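Local coordinates for Mgp-operon protein 3 (Mycoplasma pneumoniae, PDB 6RJ1) that probably acts as a surface adhesin in attachment of the bacterium to host cells, its extracellular domain perhaps recognising sugars, at residues L61-F66 with G367-G372; T359-H364 with P371-W376; E938-I943 with G961-D966. All blocks are in the same frame, centred on the assembly; numbering follows the deposited sequence.

Contact 1 (L61-F66 with G367-G372); sequences LVRVKF and GVIVPG
The backbone at V62 and R63, extended as it leads into strand 64-66, is met by the irregular chain 367-372 through I369 and P371, with the CB of I369 directed at it. I369 carries most of the contact, and its two branches divide the work, CD1 chiefly on V62, CG2 on the guanidinium. The ethyl end reaches V62: CD1 of I369 is 3.9 Å from the backbone O of V62 and 4.0 Å from V62 CG1, the two side chains crossing at about a right angle. The other branch, CG2, lies 4.1 Å from NH1 of R63, and NH2 of R63 is equally close to it. P371 adds only a marginal touch, its CG 4.3 Å from R63 NH2. The guanidinium is thus approached obliquely by apolar carbons, while NH1 finds both its acceptors in its own part of the chain. NH1 of R63 gives a hydrogen bond of 2.8 Å to the O of V62, nearly in the guanidinium plane but from above the carbonyl plane, and a second to A60 O. With CG beside its own backbone N (chi1 -71°), a bend at chi2 (-59°) turns the chain back toward the preceding peptide. E88 OE1 is a long, weak ion-pair partner of R63 NE. Helix 446-454 backs the contact: V62 packs on Y451, I369 on H452, and Q449 OE1 accepts the bond from I369 N. G367 ends helix 360-365 in a Schellman motif, with a positive phi and two bonds back into the last turn. The arrangement is therefore that of a capped helix end whose exit loop, held by a later helix, packs one isoleucine against the approach to a two-stranded antiparallel sheet, 64-66 with 82-84.

Contact 2 (T359-H364 with P371-W376); sequences TAQALH and PGLEKW
Just past the turn at G372, L373 drives its side chain onto helix 360-365, and the methyl CD2 does nearly all the touching. L373 CD2 lies 3.6 Å from A360 O and 3.8 Å from Q361 CG. The same L373 CD2 is 4.0 Å from H364 CB and also meets A360 CB, so one methyl fills the notch between residues one turn apart. Q361 offers only its aliphatic part, crossing L373 at about a right angle; its amide is engaged elsewhere, OE1 accepting from Q879 NE2. The backbone O of L373 comes over one face of the H364 ring, near the rim and 3.2 Å from H364 CE1. H364 CG stands anti to the backbone N (chi1 166°), which carries the imidazole out from the helix to meet that carbonyl; the angle at ND1 is too poor for a hydrogen bond. This is a local helix-loop reversal, in which the chain leaving the helix through its Schellman end turns back along the side of this short helix, from A360 to H364. E374 points its CB the other way, and only its CA comes near H364, obliquely to the ring. Its OE1 takes a 3.0 Å bond from G372 N, met from above the carboxylate plane, which closes the turn on itself. K375 then reaches P38 O and Y40 O with NZ, just before and at the start of strand 40-48.

Contact 3 (E938-I943 with G961-D966); sequences EFSAVI and GLFEKD
Two phenylalanine rings meet the opposing segment by their edges: F963 presents CE1 to S940 OG, and F939 presents CE2 to D966 OD2. Both oxygens lie near the plane of their ring. The intervening strand 952-959 supplies further packing, Y956 and N958 against F963 and I955 against F939, while L969 of helix 967-974 also touches F939. The setting is an antiparallel sheet in the order 928-933, 939-945, 952-959, 962-965, so strands 939-945 and 962-965 are not neighbours, and only their side chains meet across 952-959. S940 and F963 are the facing positions, their CA atoms 8.7 Å apart, and S940 pairs by backbone hydrogen bonding with Y956 instead. Over this middle strand the S940 side chain reaches the ring: OG is 3.5 Å from F963 CE1 and S940 CB is 3.8 Å from the same carbon. With F963 CG anti to its carbonyl carbon (chi1 -67°), the ring extends over strand 952-959 to reach the serine. On the other side of the sheet, D966 takes the N-cap of helix 967-974. A carboxylate oxygen at a ring edge faces the slightly positive hydrogens there, probably a mild attraction given the 4.2 Å from D966 OD2 to F939 CE2. The second oxygen, D966 OD1, accepts the capping bond from L969 N.

Overall arrangement
Contacts 1 and 2 belong to one region: their centres are 11 Å apart and they share P371 and G372. They also touch directly, V368 N probably bonding to L363 O and V370 CG2 packing on A360 and H364. Contact 1 joins the region near the chain start to a loop some 300 residues on, whereas contact 2 is local. Together they place one loop between helix 360-365 and the approach to strand 64-66. Contact 3 comes later, near the C-terminus, in a separate four-stranded sheet and at the start of helix 967-974; its centre is 41 Å from that of contact 1 and 35 Å from that of contact 2.

Contact 1 (L61-F66 with G367-G372)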
ATOM      1  N   LEU A  61      -5.925   0.061  22.751  1.00 69.46           N
ATOM      2  CA  LEU A  61      -5.132   0.004  23.965  1.00 69.03           C
ATOM      3  C   LEU A  61      -3.879  -0.838  23.793  1.00 73.27           C
ATOM      4  O   LEU A  61      -3.100  -0.946  24.739  1.00 74.25           O
ATOM      5  CB  LEU A  61      -5.968  -0.487  25.157  1.00 69.01           C
ATOM      6  CG  LEU A  61      -6.984   0.498  25.728  1.00 73.42           C
ATOM      7  CD1 LEU A  61      -7.922  -0.205  26.672  1.00 73.53           C
ATOM      8  CD2 LEU A  61      -6.311   1.664  26.432  1.00 75.97           C
ATOM      9  N   VAL A  62      -3.671  -1.430  22.595  1.00 68.66           N
ATOM     10  CA  VAL A  62      -2.488  -2.242  22.308  1.00 67.84           C
ATOM     11  C   VAL A  62      -1.230  -1.352  22.344  1.00 71.67           C
ATOM     12  O   VAL A  62      -1.257  -0.243  21.815  1.00 72.00           O
ATOM     13  CB  VAL A  62      -2.629  -3.076  20.998  1.00 71.36           C
ATOM     14  CG1 VAL A  62      -2.534  -2.214  19.736  1.00 70.93           C
ATOM     15  CG2 VAL A  62      -1.622  -4.217  20.958  1.00 71.07           C
ATOM     16  N   ARG A  63      -0.169  -1.804  23.033  1.00 66.89           N
ATOM     17  CA  ARG A  63       1.089  -1.069  23.121  1.00 65.85           C
ATOM     18  C   ARG A  63       2.261  -1.987  22.797  1.00 68.54           C
ATOM     19  O   ARG A  63       2.354  -3.078  23.353  1.00 67.36           O
ATOM     20  CB  ARG A  63       1.254  -0.360  24.485  1.00 63.27           C
ATOM     21  CG  ARG A  63       0.315   0.839  24.691  1.00 62.72           C
ATOM     22  CD  ARG A  63       0.482   1.942  23.650  1.00 63.42           C
ATOM     23  NE  ARG A  63      -0.400   3.084  23.898  1.00 69.84           N
ATOM     24  CZ  ARG A  63      -1.679   3.154  23.528  1.00 82.89           C
ATOM     25  NH1 ARG A  63      -2.251   2.140  22.890  1.00 66.13           N
ATOM     26  NH2 ARG A  63      -2.396   4.240  23.797  1.00 67.78           N
ATOM     27  N   VAL A  64       3.116  -1.570  21.845  1.00 64.18           N
ATOM     28  CA  VAL A  64       4.262  -2.377  21.420  1.00 63.48           C
ATOM     29  C   VAL A  64       5.580  -1.661  21.735  1.00 69.76           C
ATOM     30  O   VAL A  64       5.665  -0.438  21.621  1.00 69.78           O
ATOM     31  CB  VAL A  64       4.151  -2.845  19.933  1.00 65.71           C
ATOM     32  CG1 VAL A  64       5.316  -3.740  19.530  1.00 65.12           C
ATOM     33  CG2 VAL A  64       2.830  -3.567  19.673  1.00 65.05           C
ATOM     34  N   LYS A  65       6.594  -2.433  22.177  1.00 67.50           N
ATOM     35  CA  LYS A  65       7.931  -1.920  22.444  1.00 67.48           C
ATOM     36  C   LYS A  65       8.990  -2.704  21.659  1.00 71.92           C
ATOM     37  O   LYS A  65       8.843  -3.907  21.424  1.00 70.95           O
ATOM     38  CB  LYS A  65       8.250  -1.838  23.956  1.00 70.10           C
ATOM     39  CG  LYS A  65       8.507  -3.166  24.676  1.00 88.11           C
ATOM     40  CD  LYS A  65       9.030  -2.979  26.096  1.00 96.47           C
ATOM     41  CE  LYS A  65       9.219  -4.278  26.862  1.00109.52           C
ATOM     42  NZ  LYS A  65       7.931  -4.990  27.123  1.00114.89           N
ATOM     43  N   PHE A  66      10.031  -1.999  21.232  1.00 69.45           N
ATOM     44  CA  PHE A  66      11.180  -2.574  20.546  1.00 69.31           C
ATOM     45  C   PHE A  66      12.404  -2.347  21.436  1.00 77.13           C
ATOM     46  O   PHE A  66      12.681  -1.213  21.836  1.00 75.33           O
ATOM     47  CB  PHE A  66      11.359  -1.967  19.139  1.00 69.67           C
ATOM     48  CG  PHE A  66      12.648  -2.326  18.433  1.00 69.41           C
ATOM     49  CD1 PHE A  66      12.892  -3.626  18.012  1.00 70.71           C
ATOM     50  CD2 PHE A  66      13.604  -1.355  18.162  1.00 70.48           C
ATOM     51  CE1 PHE A  66      14.078  -3.954  17.348  1.00 71.01           C
ATOM     52  CE2 PHE A  66      14.791  -1.685  17.497  1.00 72.48           C
ATOM     53  CZ  PHE A  66      15.020  -2.982  17.098  1.00 70.04           C
ATOM     54  N   GLY A 367      -6.921   4.107  11.082  1.00 62.02           N
ATOM     55  CA  GLY A 367      -6.593   3.031  12.001  1.00 61.72           C
ATOM     56  C   GLY A 367      -5.371   3.335  12.839  1.00 64.98           C
ATOM     57  O   GLY A 367      -4.770   2.423  13.412  1.00 65.11           O
ATOM     58  N   VAL A 368      -4.986   4.616  12.902  1.00 59.82           N
ATOM     59  CA  VAL A 368      -3.852   5.063  13.702  1.00 59.35           C
ATOM     60  C   VAL A 368      -4.423   5.365  15.091  1.00 65.24           C
ATOM     61  O   VAL A 368      -5.499   5.968  15.190  1.00 66.43           O
ATOM     62  CB  VAL A 368      -3.130   6.275  13.037  1.00 62.34           C
ATOM     63  CG1 VAL A 368      -2.173   6.970  13.996  1.00 61.96           C
ATOM     64  CG2 VAL A 368      -2.393   5.849  11.770  1.00 61.84           C
ATOM     65  N   ILE A 369      -3.759   4.880  16.152  1.00 61.95           N
ATOM     66  CA  ILE A 369      -4.193   5.119  17.535  1.00 61.87           C
ATOM     67  C   ILE A 369      -3.942   6.591  17.886  1.00 68.03           C
ATOM     68  O   ILE A 369      -2.788   7.009  18.025  1.00 67.59           O
ATOM     69  CB  ILE A 369      -3.541   4.140  18.567  1.00 64.22           C
ATOM     70  CG1 ILE A 369      -3.803   2.654  18.210  1.00 63.26           C
ATOM     71  CG2 ILE A 369      -3.974   4.476  20.015  1.00 64.78           C
ATOM     72  CD1 ILE A 369      -2.820   1.666  18.854  1.00 64.54           C
ATOM     73  N   VAL A 370      -5.024   7.375  17.972  1.00 66.33           N
ATOM     74  CA  VAL A 370      -4.970   8.786  18.348  1.00 67.44           C
ATOM     75  C   VAL A 370      -5.657   8.916  19.718  1.00 75.62           C
ATOM     76  O   VAL A 370      -6.889   9.006  19.781  1.00 75.80           O
ATOM     77  CB  VAL A 370      -5.541   9.756  17.272  1.00 71.04           C
ATOM     78  CG1 VAL A 370      -5.399  11.213  17.708  1.00 70.23           C
ATOM     79  CG2 VAL A 370      -4.863   9.544  15.920  1.00 71.07           C
ATOM     80  N   PRO A 371      -4.887   8.851  20.830  1.00 75.18           N
ATOM     81  CA  PRO A 371      -5.514   8.955  22.166  1.00 75.81           C
ATOM     82  C   PRO A 371      -6.303  10.250  22.367  1.00 81.91           C
ATOM     83  O   PRO A 371      -5.841  11.325  21.992  1.00 80.49           O
ATOM     84  CB  PRO A 371      -4.331   8.821  23.135  1.00 77.25           C
ATOM     85  CG  PRO A 371      -3.243   8.171  22.328  1.00 81.69           C
ATOM     86  CD  PRO A 371      -3.423   8.704  20.938  1.00 77.17           C
ATOM     87  N   GLY A 372      -7.506  10.112  22.922  1.00 81.81           N
ATOM     88  CA  GLY A 372      -8.433  11.214  23.162  1.00 82.92           C
ATOM     89  C   GLY A 372      -9.472  11.335  22.065  1.00 89.84           C
ATOM     90  O   GLY A 372     -10.405  12.137  22.175  1.00 90.05           O
TER

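Contact 2 (T359-H364 with P371-W376)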
ATOM      1  N   THR A 359      -3.974  16.734  11.437  1.00 66.82           N
ATOM      2  CA  THR A 359      -4.689  15.648  10.764  1.00 67.18           C
ATOM      3  C   THR A 359      -5.061  14.510  11.724  1.00 71.81           C
ATOM      4  O   THR A 359      -5.162  13.353  11.301  1.00 72.54           O
ATOM      5  CB  THR A 359      -3.907  15.176   9.536  1.00 78.62           C
ATOM      6  OG1 THR A 359      -2.559  14.889   9.920  1.00 83.89           O
ATOM      7  CG2 THR A 359      -3.927  16.197   8.398  1.00 77.50           C
ATOM      8  N   ALA A 360      -5.317  14.853  13.005  1.00 67.53           N
ATOM      9  CA  ALA A 360      -5.686  13.909  14.062  1.00 67.01           C
ATOM     10  C   ALA A 360      -6.868  12.998  13.704  1.00 71.06           C
ATOM     11  O   ALA A 360      -6.752  11.775  13.839  1.00 70.75           O
ATOM     12  CB  ALA A 360      -5.970  14.653  15.357  1.00 67.37           C
ATOM     13  N   GLN A 361      -7.981  13.593  13.220  1.00 66.89           N
ATOM     14  CA  GLN A 361      -9.210  12.871  12.858  1.00 65.94           C
ATOM     15  C   GLN A 361      -9.053  12.035  11.601  1.00 69.60           C
ATOM     16  O   GLN A 361      -9.737  11.019  11.454  1.00 69.10           O
ATOM     17  CB  GLN A 361     -10.419  13.809  12.763  1.00 66.60           C
ATOM     18  CG  GLN A 361     -10.678  14.616  14.036  1.00 67.25           C
ATOM     19  CD  GLN A 361      -9.993  15.972  14.043  1.00 77.77           C
ATOM     20  OE1 GLN A 361      -8.989  16.217  13.357  1.00 70.48           O
ATOM     21  NE2 GLN A 361     -10.528  16.891  14.827  1.00 70.57           N
ATOM     22  N   ALA A 362      -8.140  12.452  10.704  1.00 66.12           N
ATOM     23  CA  ALA A 362      -7.834  11.727   9.474  1.00 65.75           C
ATOM     24  C   ALA A 362      -7.070  10.456   9.829  1.00 68.48           C
ATOM     25  O   ALA A 362      -7.409   9.389   9.319  1.00 67.82           O
ATOM     26  CB  ALA A 362      -7.022  12.599   8.526  1.00 66.54           C
ATOM     27  N   LEU A 363      -6.095  10.567  10.764  1.00 64.01           N
ATOM     28  CA  LEU A 363      -5.281   9.448  11.247  1.00 63.33           C
ATOM     29  C   LEU A 363      -6.115   8.419  11.994  1.00 68.51           C
ATOM     30  O   LEU A 363      -6.012   7.236  11.693  1.00 69.12           O
ATOM     31  CB  LEU A 363      -4.116   9.931  12.123  1.00 62.92           C
ATOM     32  CG  LEU A 363      -3.043  10.779  11.445  1.00 66.50           C
ATOM     33  CD1 LEU A 363      -2.303  11.622  12.467  1.00 66.05           C
ATOM     34  CD2 LEU A 363      -2.078   9.916  10.620  1.00 68.20           C
ATOM     35  N   HIS A 364      -6.960   8.863  12.943  1.00 65.89           N
ATOM     36  CA  HIS A 364      -7.857   7.988  13.709  1.00 65.57           C
ATOM     37  C   HIS A 364      -8.692   7.093  12.760  1.00 68.17           C
ATOM     38  O   HIS A 364      -8.858   5.901  13.022  1.00 67.16           O
ATOM     39  CB  HIS A 364      -8.781   8.830  14.614  1.00 66.51           C
ATOM     40  CG  HIS A 364      -9.929   8.049  15.173  1.00 70.09           C
ATOM     41  ND1 HIS A 364      -9.758   7.177  16.234  1.00 71.98           N
ATOM     42  CD2 HIS A 364     -11.212   7.979  14.751  1.00 71.97           C
ATOM     43  CE1 HIS A 364     -10.938   6.617  16.432  1.00 71.54           C
ATOM     44  NE2 HIS A 364     -11.846   7.069  15.565  1.00 71.95           N
ATOM     45  N   PRO A 371      -4.887   8.851  20.830  1.00 75.18           N
ATOM     46  CA  PRO A 371      -5.514   8.955  22.166  1.00 75.81           C
ATOM     47  C   PRO A 371      -6.303  10.250  22.367  1.00 81.91           C
ATOM     48  O   PRO A 371      -5.841  11.325  21.992  1.00 80.49           O
ATOM     49  CB  PRO A 371      -4.331   8.821  23.135  1.00 77.25           C
ATOM     50  CG  PRO A 371      -3.243   8.171  22.328  1.00 81.69           C
ATOM     51  CD  PRO A 371      -3.423   8.704  20.938  1.00 77.17           C
ATOM     52  N   GLY A 372      -7.506  10.112  22.922  1.00 81.81           N
ATOM     53  CA  GLY A 372      -8.433  11.214  23.162  1.00 82.92           C
ATOM     54  C   GLY A 372      -9.472  11.335  22.065  1.00 89.84           C
ATOM     55  O   GLY A 372     -10.405  12.137  22.175  1.00 90.05           O
ATOM     56  N   LEU A 373      -9.303  10.530  20.995  1.00 87.67           N
ATOM     57  CA  LEU A 373     -10.172  10.454  19.822  1.00 88.12           C
ATOM     58  C   LEU A 373     -10.788   9.051  19.655  1.00 95.38           C
ATOM     59  O   LEU A 373     -11.506   8.818  18.679  1.00 95.03           O
ATOM     60  CB  LEU A 373      -9.372  10.834  18.563  1.00 87.81           C
ATOM     61  CG  LEU A 373      -9.582  12.232  18.009  1.00 91.59           C
ATOM     62  CD1 LEU A 373      -8.909  13.286  18.880  1.00 91.87           C
ATOM     63  CD2 LEU A 373      -9.052  12.321  16.609  1.00 92.06           C
ATOM     64  N   GLU A 374     -10.520   8.130  20.604  1.00 94.51           N
ATOM     65  CA  GLU A 374     -11.054   6.761  20.577  1.00 95.77           C
ATOM     66  C   GLU A 374     -12.523   6.711  21.034  1.00101.87           C
ATOM     67  O   GLU A 374     -12.920   7.478  21.918  1.00101.27           O
ATOM     68  CB  GLU A 374     -10.204   5.806  21.424  1.00 97.34           C
ATOM     69  CG  GLU A 374      -8.711   5.856  21.144  1.00109.55           C
ATOM     70  CD  GLU A 374      -7.868   6.240  22.347  1.00133.86           C
ATOM     71  OE1 GLU A 374      -8.235   7.211  23.051  1.00125.71           O
ATOM     72  OE2 GLU A 374      -6.842   5.564  22.590  1.00130.79           O
ATOM     73  N   LYS A 375     -13.302   5.776  20.438  1.00100.18           N
ATOM     74  CA  LYS A 375     -14.744   5.513  20.635  1.00100.91           C
ATOM     75  C   LYS A 375     -15.242   5.502  22.108  1.00105.95           C
ATOM     76  O   LYS A 375     -16.259   6.133  22.414  1.00105.33           O
ATOM     77  CB  LYS A 375     -15.167   4.204  19.928  1.00103.85           C
ATOM     78  CG  LYS A 375     -14.289   2.982  20.231  1.00119.47           C
ATOM     79  CD  LYS A 375     -14.998   1.674  19.918  1.00127.62           C
ATOM     80  CE  LYS A 375     -14.310   0.495  20.557  1.00131.95           C
ATOM     81  NZ  LYS A 375     -15.158  -0.718  20.501  1.00138.02           N
ATOM     82  N   TRP A 376     -14.536   4.785  22.995  1.00103.43           N
ATOM     83  CA  TRP A 376     -14.873   4.648  24.416  1.00142.69           C
ATOM     84  C   TRP A 376     -14.477   5.872  25.250  1.00147.61           C
ATOM     85  O   TRP A 376     -13.647   6.679  24.834  1.00 98.05           O
ATOM     86  CB  TRP A 376     -14.265   3.358  24.999  1.00141.70           C
ATOM     87  CG  TRP A 376     -12.948   2.978  24.387  1.00142.91           C
ATOM     88  CD1 TRP A 376     -12.742   2.080  23.382  1.00145.85           C
ATOM     89  CD2 TRP A 376     -11.668   3.552  24.682  1.00142.84           C
ATOM     90  NE1 TRP A 376     -11.407   2.037  23.050  1.00145.30           N
ATOM     91  CE2 TRP A 376     -10.722   2.922  23.840  1.00146.72           C
ATOM     92  CE3 TRP A 376     -11.222   4.525  25.593  1.00144.18           C
ATOM     93  CZ2 TRP A 376      -9.358   3.229  23.886  1.00146.08           C
ATOM     94  CZ3 TRP A 376      -9.871   4.832  25.634  1.00145.73           C
ATOM     95  CH2 TRP A 376      -8.954   4.182  24.795  1.00146.38           C
TER

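Contact 3 (E938-I943 with G961-D966)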
ATOM      1  N   GLU A 938     -32.791  -9.626 -10.148  1.00 96.51           N
ATOM      2  CA  GLU A 938     -33.530  -8.472 -10.655  1.00 95.69           C
ATOM      3  C   GLU A 938     -33.691  -7.327  -9.653  1.00 97.05           C
ATOM      4  O   GLU A 938     -33.863  -6.195 -10.087  1.00 97.99           O
ATOM      5  CB  GLU A 938     -34.919  -8.899 -11.165  1.00 97.15           C
ATOM      6  CG  GLU A 938     -34.906  -9.916 -12.294  1.00109.60           C
ATOM      7  CD  GLU A 938     -36.135  -9.939 -13.186  1.00134.43           C
ATOM      8  OE1 GLU A 938     -37.265  -9.766 -12.668  1.00126.68           O
ATOM      9  OE2 GLU A 938     -35.964 -10.143 -14.410  1.00130.63           O
ATOM     10  N   PHE A 939     -33.701  -7.601  -8.337  1.00 89.51           N
ATOM     11  CA  PHE A 939     -33.928  -6.541  -7.346  1.00 87.06           C
ATOM     12  C   PHE A 939     -32.955  -6.501  -6.177  1.00 87.33           C
ATOM     13  O   PHE A 939     -32.467  -7.539  -5.727  1.00 87.02           O
ATOM     14  CB  PHE A 939     -35.357  -6.618  -6.796  1.00 88.23           C
ATOM     15  CG  PHE A 939     -36.460  -6.327  -7.780  1.00 89.13           C
ATOM     16  CD1 PHE A 939     -37.057  -7.353  -8.506  1.00 91.80           C
ATOM     17  CD2 PHE A 939     -36.952  -5.037  -7.936  1.00 91.01           C
ATOM     18  CE1 PHE A 939     -38.116  -7.092  -9.383  1.00 92.47           C
ATOM     19  CE2 PHE A 939     -38.005  -4.775  -8.820  1.00 93.43           C
ATOM     20  CZ  PHE A 939     -38.578  -5.803  -9.539  1.00 91.37           C
ATOM     21  N   SER A 940     -32.733  -5.289  -5.650  1.00 80.87           N
ATOM     22  CA  SER A 940     -31.886  -5.044  -4.494  1.00 79.81           C
ATOM     23  C   SER A 940     -32.529  -4.020  -3.569  1.00 82.44           C
ATOM     24  O   SER A 940     -33.226  -3.117  -4.033  1.00 81.90           O
ATOM     25  CB  SER A 940     -30.492  -4.601  -4.922  1.00 82.39           C
ATOM     26  OG  SER A 940     -29.847  -5.643  -5.634  1.00 90.85           O
ATOM     27  N   ALA A 941     -32.326  -4.194  -2.254  1.00 78.02           N
ATOM     28  CA  ALA A 941     -32.862  -3.312  -1.220  1.00 77.33           C
ATOM     29  C   ALA A 941     -31.740  -2.526  -0.559  1.00 81.41           C
ATOM     30  O   ALA A 941     -30.680  -3.080  -0.268  1.00 80.40           O
ATOM     31  CB  ALA A 941     -33.615  -4.114  -0.181  1.00 77.74           C
ATOM     32  N   VAL A 942     -31.967  -1.224  -0.352  1.00 78.24           N
ATOM     33  CA  VAL A 942     -30.996  -0.300   0.231  1.00 77.37           C
ATOM     34  C   VAL A 942     -31.549   0.232   1.570  1.00 80.23           C
ATOM     35  O   VAL A 942     -32.493   1.029   1.588  1.00 79.12           O
ATOM     36  CB  VAL A 942     -30.622   0.803  -0.803  1.00 80.91           C
ATOM     37  CG1 VAL A 942     -29.630   1.809  -0.236  1.00 80.41           C
ATOM     38  CG2 VAL A 942     -30.074   0.180  -2.081  1.00 80.72           C
ATOM     39  N   ILE A 943     -30.984  -0.277   2.683  1.00 77.28           N
ATOM     40  CA  ILE A 943     -31.368   0.073   4.057  1.00 77.51           C
ATOM     41  C   ILE A 943     -30.656   1.361   4.482  1.00 84.95           C
ATOM     42  O   ILE A 943     -29.443   1.498   4.310  1.00 83.30           O
ATOM     43  CB  ILE A 943     -31.182  -1.071   5.102  1.00 79.72           C
ATOM     44  CG1 ILE A 943     -31.319  -2.518   4.503  1.00 79.67           C
ATOM     45  CG2 ILE A 943     -32.091  -0.866   6.302  1.00 78.98           C
ATOM     46  CD1 ILE A 943     -32.609  -2.961   3.769  1.00 82.74           C
ATOM     47  N   GLY A 961     -26.472  -5.043 -13.686  1.00 99.22           N
ATOM     48  CA  GLY A 961     -25.567  -4.208 -12.905  1.00 98.26           C
ATOM     49  C   GLY A 961     -25.953  -2.745 -12.838  1.00100.98           C
ATOM     50  O   GLY A 961     -25.354  -1.994 -12.066  1.00 99.75           O
ATOM     51  N   LEU A 962     -26.933  -2.316 -13.664  1.00 97.71           N
ATOM     52  CA  LEU A 962     -27.449  -0.942 -13.684  1.00 97.29           C
ATOM     53  C   LEU A 962     -28.736  -0.888 -12.845  1.00 99.69           C
ATOM     54  O   LEU A 962     -29.574  -1.782 -12.955  1.00 99.53           O
ATOM     55  CB  LEU A 962     -27.701  -0.464 -15.127  1.00 97.51           C
ATOM     56  CG  LEU A 962     -27.275   0.981 -15.508  1.00102.70           C
ATOM     57  CD1 LEU A 962     -28.145   2.052 -14.819  1.00103.19           C
ATOM     58  CD2 LEU A 962     -25.778   1.222 -15.313  1.00104.50           C
ATOM     59  N   PHE A 963     -28.870   0.136 -11.986  1.00 94.20           N
ATOM     60  CA  PHE A 963     -29.995   0.260 -11.064  1.00 92.84           C
ATOM     61  C   PHE A 963     -30.874   1.472 -11.251  1.00 95.87           C
ATOM     62  O   PHE A 963     -30.387   2.564 -11.533  1.00 94.94           O
ATOM     63  CB  PHE A 963     -29.505   0.216  -9.619  1.00 94.18           C
ATOM     64  CG  PHE A 963     -28.922  -1.104  -9.194  1.00 95.33           C
ATOM     65  CD1 PHE A 963     -29.723  -2.085  -8.627  1.00 98.05           C
ATOM     66  CD2 PHE A 963     -27.560  -1.353  -9.319  1.00 97.38           C
ATOM     67  CE1 PHE A 963     -29.177  -3.298  -8.211  1.00 99.03           C
ATOM     68  CE2 PHE A 963     -27.014  -2.566  -8.904  1.00100.03           C
ATOM     69  CZ  PHE A 963     -27.825  -3.531  -8.354  1.00 98.24           C
ATOM     70  N   GLU A 964     -32.178   1.271 -11.028  1.00 92.93           N
ATOM     71  CA  GLU A 964     -33.198   2.307 -11.100  1.00 93.14           C
ATOM     72  C   GLU A 964     -34.200   2.060  -9.989  1.00 96.20           C
ATOM     73  O   GLU A 964     -34.698   0.942  -9.850  1.00 95.35           O
ATOM     74  CB  GLU A 964     -33.885   2.298 -12.478  1.00 94.93           C
ATOM     75  CG  GLU A 964     -34.496   3.629 -12.899  1.00109.94           C
ATOM     76  CD  GLU A 964     -33.508   4.736 -13.213  1.00143.34           C
ATOM     77  OE1 GLU A 964     -33.052   4.812 -14.378  1.00143.13           O
ATOM     78  OE2 GLU A 964     -33.202   5.539 -12.302  1.00143.22           O
ATOM     79  N   LYS A 965     -34.468   3.098  -9.180  1.00 93.02           N
ATOM     80  CA  LYS A 965     -35.383   3.054  -8.036  1.00 92.88           C
ATOM     81  C   LYS A 965     -36.818   2.738  -8.455  1.00 98.90           C
ATOM     82  O   LYS A 965     -37.330   3.335  -9.413  1.00 98.63           O
ATOM     83  CB  LYS A 965     -35.328   4.388  -7.270  1.00 94.42           C
ATOM     84  CG  LYS A 965     -36.067   4.418  -5.944  1.00 97.91           C
ATOM     85  CD  LYS A 965     -36.421   5.851  -5.576  1.00105.40           C
ATOM     86  CE  LYS A 965     -37.465   5.960  -4.488  1.00115.08           C
ATOM     87  NZ  LYS A 965     -36.893   5.749  -3.129  1.00123.16           N
ATOM     88  N   ASP A 966     -37.460   1.792  -7.738  1.00 96.69           N
ATOM     89  CA  ASP A 966     -38.850   1.416  -7.973  1.00 96.94           C
ATOM     90  C   ASP A 966     -39.679   2.133  -6.923  1.00102.88           C
ATOM     91  O   ASP A 966     -39.757   1.674  -5.789  1.00103.11           O
ATOM     92  CB  ASP A 966     -39.042  -0.111  -7.907  1.00 98.65           C
ATOM     93  CG  ASP A 966     -40.372  -0.595  -8.455  1.00110.25           C
ATOM     94  OD1 ASP A 966     -41.418  -0.244  -7.874  1.00111.63           O
ATOM     95  OD2 ASP A 966     -40.366  -1.338  -9.457  1.00117.50           O
TER